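Local coordinates for natterin-like protein (Lethenteron camtschaticum, PDB 6IUL) that probably acts as a cytotoxic, pore-forming immune protein that joins a jacalin-like lectin module to an aerolysin-type toxin module, at residues 185-196 against 243-254; 78-89 against 134-142. All blocks are in the same frame, centred on the assembly; numbering follows the deposited sequence.

How the contacts relate
Contact 1 and contact 2 lie on opposite sides of the chain's centre, their centres about 67 Å apart. Contact 2 is buried in the jacalin-like part: strand 78-82 and the turn after it pack against segment 134-142 from a separate sheet, through leucines and phenylalanines, with an arginine-aspartate network at one end. Contact 1 joins two neighbouring strands of one sheet in the toxin-like part, so backbone hydrogen bonds dominate. It is partly buried; the face of Phe188, Phe252 and Val254 is hydrophobic at that end and charged at the other, while hydroxyls and a lysine on the opposite face meet the second subunit. The strand of segment 134-142 belongs to the same large sheet as those of contact 1.

Contact 1: 185-196 against 243-254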
# COMPACT_ATOMS: atom_id res chain seq x y z
N SER A 185 5.72 -39.16 -21.92
CA SER A 185 6.09 -38.25 -20.87
C SER A 185 5.83 -36.81 -21.34
O SER A 185 6.12 -36.49 -22.46
CB SER A 185 7.53 -38.54 -20.50
OG SER A 185 7.75 -37.97 -19.23
N TYR A 186 5.23 -36.00 -20.49
CA TYR A 186 4.79 -34.62 -20.84
C TYR A 186 5.15 -33.66 -19.76
O TYR A 186 5.49 -34.07 -18.68
CB TYR A 186 3.25 -34.54 -20.96
CG TYR A 186 2.61 -35.43 -21.98
CD1 TYR A 186 2.28 -36.73 -21.67
CD2 TYR A 186 2.31 -34.97 -23.25
CE1 TYR A 186 1.68 -37.56 -22.60
CE2 TYR A 186 1.68 -35.77 -24.18
CZ TYR A 186 1.38 -37.06 -23.85
OH TYR A 186 0.74 -37.86 -24.77
N THR A 187 5.05 -32.36 -20.00
CA THR A 187 5.38 -31.38 -18.96
C THR A 187 4.15 -30.56 -18.57
O THR A 187 3.56 -29.91 -19.40
CB THR A 187 6.47 -30.39 -19.45
OG1 THR A 187 7.59 -31.12 -20.01
CG2 THR A 187 6.93 -29.49 -18.27
N PHE A 188 3.79 -30.59 -17.32
CA PHE A 188 2.72 -29.74 -16.82
C PHE A 188 3.30 -28.44 -16.25
O PHE A 188 4.29 -28.46 -15.51
CB PHE A 188 1.99 -30.48 -15.70
CG PHE A 188 0.83 -29.73 -15.13
CD1 PHE A 188 -0.42 -29.84 -15.69
CD2 PHE A 188 0.98 -28.95 -14.00
CE1 PHE A 188 -1.51 -29.16 -15.15
CE2 PHE A 188 -0.09 -28.27 -13.44
CZ PHE A 188 -1.32 -28.37 -14.01
N GLU A 189 2.65 -27.33 -16.59
CA GLU A 189 2.96 -26.03 -16.04
C GLU A 189 1.69 -25.33 -15.59
O GLU A 189 0.66 -25.45 -16.24
CB GLU A 189 3.58 -25.19 -17.12
CG GLU A 189 5.01 -25.51 -17.45
CD GLU A 189 5.56 -24.65 -18.59
OE1 GLU A 189 4.83 -23.82 -19.18
OE2 GLU A 189 6.73 -24.85 -18.94
N SER A 190 1.77 -24.56 -14.50
CA SER A 190 0.65 -23.75 -14.05
C SER A 190 1.11 -22.55 -13.28
O SER A 190 2.16 -22.58 -12.66
CB SER A 190 -0.30 -24.59 -13.20
OG SER A 190 -1.43 -23.81 -12.82
N SER A 191 0.30 -21.49 -13.28
CA SER A 191 0.62 -20.28 -12.49
C SER A 191 -0.65 -19.58 -12.01
O SER A 191 -1.73 -19.73 -12.63
CB SER A 191 1.45 -19.29 -13.33
OG SER A 191 0.75 -18.84 -14.50
N LYS A 192 -0.50 -18.83 -10.93
CA LYS A 192 -1.60 -18.06 -10.32
C LYS A 192 -1.11 -16.83 -9.57
O LYS A 192 -0.23 -16.90 -8.68
CB LYS A 192 -2.35 -18.92 -9.30
CG LYS A 192 -3.57 -18.18 -8.75
CD LYS A 192 -4.35 -18.99 -7.77
CE LYS A 192 -5.43 -18.18 -7.07
NZ LYS A 192 -6.39 -17.56 -7.98
N LYS A 193 -1.70 -15.71 -9.93
CA LYS A 193 -1.53 -14.47 -9.18
C LYS A 193 -2.15 -14.60 -7.79
O LYS A 193 -3.33 -15.01 -7.69
CB LYS A 193 -2.23 -13.32 -9.92
CG LYS A 193 -2.24 -12.05 -9.09
CD LYS A 193 -2.97 -10.92 -9.78
CE LYS A 193 -2.87 -9.63 -8.96
NZ LYS A 193 -3.47 -8.51 -9.70
N ILE A 194 -1.39 -14.26 -6.75
CA ILE A 194 -1.93 -14.18 -5.39
C ILE A 194 -1.57 -12.84 -4.76
O ILE A 194 -0.58 -12.21 -5.12
CB ILE A 194 -1.41 -15.31 -4.46
CG1 ILE A 194 0.09 -15.26 -4.31
CG2 ILE A 194 -1.84 -16.68 -4.99
CD1 ILE A 194 0.66 -16.18 -3.27
N ILE A 195 -2.39 -12.43 -3.81
CA ILE A 195 -2.13 -11.20 -3.03
C ILE A 195 -2.12 -11.55 -1.53
O ILE A 195 -3.18 -11.75 -0.93
CB ILE A 195 -3.21 -10.15 -3.30
CG1 ILE A 195 -3.36 -9.94 -4.82
CG2 ILE A 195 -2.91 -8.83 -2.57
CD1 ILE A 195 -4.26 -8.81 -5.26
N LYS A 196 -0.93 -11.63 -0.94
CA LYS A 196 -0.78 -11.82 0.52
C LYS A 196 -1.06 -10.50 1.26
O LYS A 196 -0.78 -9.44 0.72
CB LYS A 196 0.61 -12.32 0.87
CG LYS A 196 0.92 -13.74 0.43
CD LYS A 196 2.39 -14.10 0.73
CE LYS A 196 2.58 -15.60 0.87
NZ LYS A 196 4.01 -16.06 0.88
N SER A 243 0.47 -5.21 1.71
CA SER A 243 0.07 -6.29 0.83
C SER A 243 1.23 -6.62 -0.10
O SER A 243 2.05 -5.76 -0.39
CB SER A 243 -1.18 -5.93 0.06
OG SER A 243 -0.80 -5.32 -1.13
N GLU A 244 1.35 -7.89 -0.48
CA GLU A 244 2.41 -8.33 -1.36
C GLU A 244 1.77 -9.09 -2.54
O GLU A 244 1.05 -10.07 -2.34
CB GLU A 244 3.39 -9.22 -0.60
CG GLU A 244 4.57 -9.73 -1.43
CD GLU A 244 5.29 -10.98 -0.84
OE1 GLU A 244 4.81 -11.60 0.13
OE2 GLU A 244 6.34 -11.37 -1.39
N GLU A 245 2.03 -8.64 -3.77
CA GLU A 245 1.55 -9.33 -4.96
C GLU A 245 2.60 -10.30 -5.48
O GLU A 245 3.79 -9.99 -5.54
CB GLU A 245 1.23 -8.32 -6.05
CG GLU A 245 0.37 -7.15 -5.58
CD GLU A 245 -0.67 -6.79 -6.56
OE1 GLU A 245 -1.61 -6.11 -6.13
OE2 GLU A 245 -0.56 -7.21 -7.75
N LYS A 246 2.18 -11.48 -5.89
CA LYS A 246 3.12 -12.51 -6.27
C LYS A 246 2.48 -13.41 -7.33
O LYS A 246 1.27 -13.49 -7.44
CB LYS A 246 3.43 -13.25 -4.96
CG LYS A 246 4.42 -14.40 -4.96
CD LYS A 246 5.18 -14.45 -3.60
CE LYS A 246 5.43 -15.84 -3.00
NZ LYS A 246 6.17 -16.78 -3.88
N THR A 247 3.28 -14.06 -8.15
CA THR A 247 2.80 -15.12 -9.01
C THR A 247 3.42 -16.44 -8.55
O THR A 247 4.64 -16.66 -8.66
CB THR A 247 3.14 -14.85 -10.49
OG1 THR A 247 2.54 -13.61 -10.90
CG2 THR A 247 2.60 -15.95 -11.35
N GLU A 248 2.58 -17.33 -8.06
CA GLU A 248 2.98 -18.70 -7.69
C GLU A 248 3.01 -19.59 -8.95
O GLU A 248 2.20 -19.41 -9.88
CB GLU A 248 2.03 -19.25 -6.62
CG GLU A 248 2.72 -20.08 -5.56
CD GLU A 248 3.71 -19.32 -4.69
OE1 GLU A 248 4.75 -19.90 -4.37
OE2 GLU A 248 3.45 -18.16 -4.32
N THR A 249 3.99 -20.49 -9.03
CA THR A 249 4.14 -21.36 -10.18
C THR A 249 4.36 -22.81 -9.78
O THR A 249 4.77 -23.09 -8.66
CB THR A 249 5.29 -20.95 -11.12
OG1 THR A 249 6.54 -21.13 -10.46
CG2 THR A 249 5.15 -19.51 -11.54
N LEU A 250 4.11 -23.71 -10.74
CA LEU A 250 4.36 -25.12 -10.54
C LEU A 250 4.64 -25.77 -11.88
O LEU A 250 3.90 -25.53 -12.84
CB LEU A 250 3.13 -25.76 -9.89
CG LEU A 250 3.21 -27.25 -9.58
CD1 LEU A 250 4.33 -27.62 -8.63
CD2 LEU A 250 1.88 -27.71 -9.02
N THR A 251 5.69 -26.58 -11.96
CA THR A 251 5.98 -27.34 -13.16
C THR A 251 6.57 -28.71 -12.79
O THR A 251 7.35 -28.82 -11.85
CB THR A 251 6.90 -26.60 -14.11
OG1 THR A 251 7.05 -27.34 -15.31
CG2 THR A 251 8.30 -26.39 -13.53
N PHE A 252 6.20 -29.75 -13.53
CA PHE A 252 6.73 -31.09 -13.32
C PHE A 252 6.41 -31.99 -14.52
O PHE A 252 5.49 -31.71 -15.27
CB PHE A 252 6.17 -31.72 -12.02
CG PHE A 252 4.67 -31.76 -11.98
CD1 PHE A 252 3.94 -30.70 -11.48
CD2 PHE A 252 3.98 -32.89 -12.43
CE1 PHE A 252 2.54 -30.76 -11.45
CE2 PHE A 252 2.60 -32.95 -12.39
CZ PHE A 252 1.89 -31.88 -11.91
N PRO A 253 7.19 -33.06 -14.70
CA PRO A 253 6.88 -34.03 -15.72
C PRO A 253 5.70 -34.93 -15.32
O PRO A 253 5.53 -35.29 -14.16
CB PRO A 253 8.18 -34.85 -15.81
CG PRO A 253 8.76 -34.76 -14.42
CD PRO A 253 8.43 -33.37 -13.96
N VAL A 254 4.93 -35.33 -16.32
CA VAL A 254 3.81 -36.23 -16.14
C VAL A 254 4.05 -37.48 -16.98
O VAL A 254 4.21 -37.40 -18.19
CB VAL A 254 2.51 -35.55 -16.62
CG1 VAL A 254 1.32 -36.47 -16.49
CG2 VAL A 254 2.28 -34.24 -15.83
O HOH W 1 -3.46 -6.30 -7.71
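Tyr186 and Val254 exchange two backbone hydrogen bonds, and alternate pairs from Phe188 with Phe252 to Lys196 with Glu244 do likewise, an unbroken antiparallel ladder. Thr251 joins it: its short hydroxyl, OG1 anti to N (chi1 -175°), can turn back on the neighbouring strand, 3.0 Å from Phe188 O, which also accepts from Phe252 N.

Phe188, Phe252 and Val254 give one face an apolar end. With chi1 at 56°, Phe252 leans its flat ring toward the partner strand and against Phe188 CB, a CH-pi contact 4.2 Å from the centroid. The rings meet obliquely, planes 33° apart, with Phe188 CD2 3.5 Å from Phe252 CE1; Val254 CG2 touches Phe188 CB.

Farther along that face Lys246 NZ bonds Glu248 OE2 (3.1 Å) within one strand, probably offsetting a buried carboxylate's charge. On the opposite face, partly exposed Lys193 and Glu245 pair across the strands: Lys193 NZ makes a long salt bridge to Glu245 OE2 (3.7 Å) and donates to a water and to Phe210 O of the second subunit. Ser191 OG accepts from Ile146 N, and Thr247 OG1 shares a hydrogen bond with Ser211 OG, both of that subunit. Long, hydroxyl-rich antiparallel strands are characteristic of the aerolysin/ETX-MTX2 pore-forming fold.

Contact 2: 78-89 against 134-142; sequences LSLWGNGAGTRL and DIDSMGFIF
Asp134 OD2 has two partners: Arg88 NE, 2.8 Å away in a salt bridge whose hydrogen bond is weak, and Gln41 NE2, by a weak hydrogen bond. The N-H of Arg88 is poorly aimed, at 120°, so charge probably matters more than directionality here. Arginine suits the place because its chain, extended from CG to NE (chi2 164°, chi3 176°), spans the gap and still offers a flat charged end to a second acid. Asp136 OD2 hovers 3.9 Å above the centre of that guanidinium, a long, purely electrostatic pairing. A water accepts from Asp134 N and donates to Asp136 OD1 at 2.6 Å, tying the two acidic residues together.

Beside this network Leu89 N donates to Ile135 O (3.1 Å), and Leu89 CD2 rests on Ile135 CG2. The turn before it is braced by Asn83, whose OD1 accepts from Thr87 N at 3.0 Å while ND2 reaches Thr87 OG1.

This is the beta-prism of jacalin-like lectins, with strand 78-82 and the strand within 134-142 coming from two of the three sheets that form the sides of the prism, their side chains meeting in its core. In that family the loop entering the latter strand carries a GXXXD sugar-binding motif, to whose aspartate Asp136 probably corresponds. Asp136 and Ser137 form a classic bulge opposite Arg130.

Deeper in, branched and aromatic side chains fill the space between sheets. Leu78 CD2 meets Phe140 CD1 at 3.7 Å and lies at the edge of the Phe142 ring, 3.9 Å from CE2. Leu80 CD2 comes to the edge of the Phe140 ring, 4.1 Å from CE1.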
# COMPACT_ATOMS: atom_id res chain seq x y z
N LEU A 78 4.67 27.32 19.91
CA LEU A 78 3.89 27.57 21.10
C LEU A 78 4.51 28.72 21.88
O LEU A 78 5.71 28.76 22.04
CB LEU A 78 3.89 26.34 21.97
CG LEU A 78 3.30 26.52 23.40
CD1 LEU A 78 1.80 26.49 23.32
CD2 LEU A 78 3.76 25.42 24.33
N SER A 79 3.69 29.63 22.36
CA SER A 79 4.12 30.67 23.27
C SER A 79 3.24 30.71 24.49
O SER A 79 2.04 30.50 24.40
CB SER A 79 4.02 32.03 22.58
OG SER A 79 5.05 32.12 21.62
N LEU A 80 3.85 30.95 25.62
CA LEU A 80 3.15 31.16 26.85
C LEU A 80 3.53 32.54 27.42
O LEU A 80 4.66 33.02 27.22
CB LEU A 80 3.51 30.08 27.83
CG LEU A 80 3.19 28.65 27.39
CD1 LEU A 80 3.75 27.67 28.39
CD2 LEU A 80 1.70 28.44 27.24
N TRP A 81 2.57 33.16 28.11
CA TRP A 81 2.75 34.45 28.79
C TRP A 81 2.30 34.34 30.23
O TRP A 81 1.32 33.64 30.57
CB TRP A 81 1.88 35.51 28.16
CG TRP A 81 2.29 36.06 26.87
CD1 TRP A 81 2.89 37.25 26.64
CD2 TRP A 81 2.03 35.49 25.58
NE1 TRP A 81 3.06 37.44 25.27
CE2 TRP A 81 2.53 36.38 24.61
CE3 TRP A 81 1.45 34.30 25.15
CZ2 TRP A 81 2.47 36.13 23.26
CZ3 TRP A 81 1.38 34.04 23.83
CH2 TRP A 81 1.89 34.98 22.87
N GLY A 82 3.03 35.05 31.09
CA GLY A 82 2.61 35.34 32.45
C GLY A 82 1.51 36.39 32.47
O GLY A 82 1.23 37.05 31.45
N ASN A 83 0.89 36.59 33.63
CA ASN A 83 -0.24 37.55 33.71
C ASN A 83 0.19 38.98 33.96
O ASN A 83 -0.66 39.88 34.07
CB ASN A 83 -1.27 37.13 34.76
CG ASN A 83 -0.74 37.23 36.16
OD1 ASN A 83 0.46 37.31 36.35
ND2 ASN A 83 -1.65 37.23 37.16
N GLY A 84 1.47 39.24 34.07
CA GLY A 84 1.85 40.66 34.29
C GLY A 84 2.25 41.02 35.71
O GLY A 84 3.20 41.74 35.90
N ALA A 85 1.54 40.52 36.72
CA ALA A 85 2.11 40.49 38.07
C ALA A 85 3.12 39.35 38.19
O ALA A 85 3.81 39.26 39.16
CB ALA A 85 1.02 40.31 39.11
N GLY A 86 3.15 38.45 37.22
CA GLY A 86 3.96 37.24 37.30
C GLY A 86 3.45 36.21 38.29
O GLY A 86 4.23 35.40 38.77
N THR A 87 2.15 36.20 38.59
CA THR A 87 1.58 35.27 39.61
C THR A 87 0.69 34.17 39.02
O THR A 87 0.31 33.23 39.71
CB THR A 87 0.71 36.11 40.59
OG1 THR A 87 -0.26 36.90 39.87
CG2 THR A 87 1.60 37.09 41.37
N ARG A 88 0.32 34.31 37.74
CA ARG A 88 -0.49 33.28 37.06
C ARG A 88 -0.07 33.14 35.61
O ARG A 88 0.60 34.01 35.05
CB ARG A 88 -2.00 33.65 37.17
CG ARG A 88 -2.49 33.16 38.54
CD ARG A 88 -3.76 33.75 38.98
NE ARG A 88 -4.20 33.16 40.22
CZ ARG A 88 -3.75 33.50 41.43
NH1 ARG A 88 -2.77 34.35 41.57
NH2 ARG A 88 -4.26 32.95 42.51
N LEU A 89 -0.52 32.06 34.99
CA LEU A 89 -0.43 31.93 33.54
C LEU A 89 -1.37 32.98 32.96
O LEU A 89 -2.49 33.13 33.42
CB LEU A 89 -0.84 30.52 33.09
CG LEU A 89 -0.85 30.28 31.58
CD1 LEU A 89 0.57 30.39 30.99
CD2 LEU A 89 -1.43 28.90 31.27
N ASP A 134 -7.34 29.14 39.88
CA ASP A 134 -6.90 29.41 38.53
C ASP A 134 -5.75 28.49 38.11
O ASP A 134 -5.34 27.60 38.87
CB ASP A 134 -6.43 30.86 38.43
CG ASP A 134 -7.42 31.87 38.97
OD1 ASP A 134 -8.64 31.63 38.94
OD2 ASP A 134 -6.90 32.92 39.43
N ILE A 135 -5.20 28.73 36.90
CA ILE A 135 -3.95 28.12 36.52
C ILE A 135 -2.77 29.01 36.92
O ILE A 135 -2.43 29.99 36.24
CB ILE A 135 -3.92 27.82 35.01
CG1 ILE A 135 -5.13 26.97 34.58
CG2 ILE A 135 -2.60 27.16 34.64
CD1 ILE A 135 -5.22 25.63 35.24
N ASP A 136 -2.16 28.69 38.04
CA ASP A 136 -0.99 29.42 38.52
C ASP A 136 0.21 29.31 37.59
O ASP A 136 0.92 30.27 37.35
CB ASP A 136 -0.61 28.90 39.90
CG ASP A 136 -1.66 29.21 40.96
OD1 ASP A 136 -2.59 28.38 41.10
OD2 ASP A 136 -1.50 30.28 41.64
N SER A 137 0.43 28.10 37.08
CA SER A 137 1.46 27.88 36.09
C SER A 137 1.15 26.65 35.27
O SER A 137 0.47 25.72 35.71
CB SER A 137 2.83 27.79 36.79
OG SER A 137 2.83 26.69 37.66
N MET A 138 1.62 26.63 34.04
CA MET A 138 1.46 25.43 33.21
C MET A 138 2.46 25.38 32.09
O MET A 138 2.95 26.44 31.63
CB MET A 138 0.07 25.36 32.62
CG MET A 138 -0.38 23.96 32.25
SD MET A 138 -1.96 23.89 31.39
CE MET A 138 -3.14 24.04 32.70
N GLY A 139 2.76 24.14 31.65
CA GLY A 139 3.49 23.94 30.42
C GLY A 139 2.95 22.72 29.70
O GLY A 139 2.21 21.91 30.26
N PHE A 140 3.34 22.59 28.45
CA PHE A 140 2.94 21.44 27.61
C PHE A 140 4.08 20.43 27.51
O PHE A 140 5.24 20.80 27.26
CB PHE A 140 2.53 21.92 26.23
CG PHE A 140 1.23 22.71 26.21
CD1 PHE A 140 1.19 24.02 26.62
CD2 PHE A 140 0.06 22.15 25.74
CE1 PHE A 140 0.01 24.76 26.62
CE2 PHE A 140 -1.14 22.88 25.73
CZ PHE A 140 -1.16 24.18 26.17
N ILE A 141 3.76 19.17 27.75
CA ILE A 141 4.71 18.09 27.64
C ILE A 141 4.84 17.67 26.19
O ILE A 141 3.88 17.22 25.61
CB ILE A 141 4.28 16.85 28.44
CG1 ILE A 141 4.12 17.22 29.91
CG2 ILE A 141 5.35 15.76 28.38
CD1 ILE A 141 3.41 16.17 30.73
N PHE A 142 6.02 17.81 25.61
CA PHE A 142 6.27 17.40 24.24
C PHE A 142 7.27 16.26 24.18
O PHE A 142 8.26 16.25 24.92
CB PHE A 142 6.85 18.56 23.41
CG PHE A 142 5.89 19.64 23.12
CD1 PHE A 142 4.92 19.46 22.14
CD2 PHE A 142 5.94 20.86 23.81
CE1 PHE A 142 3.98 20.45 21.87
CE2 PHE A 142 5.02 21.86 23.53
CZ PHE A 142 4.02 21.64 22.57
O HOH W 2 -4.75 29.72 41.76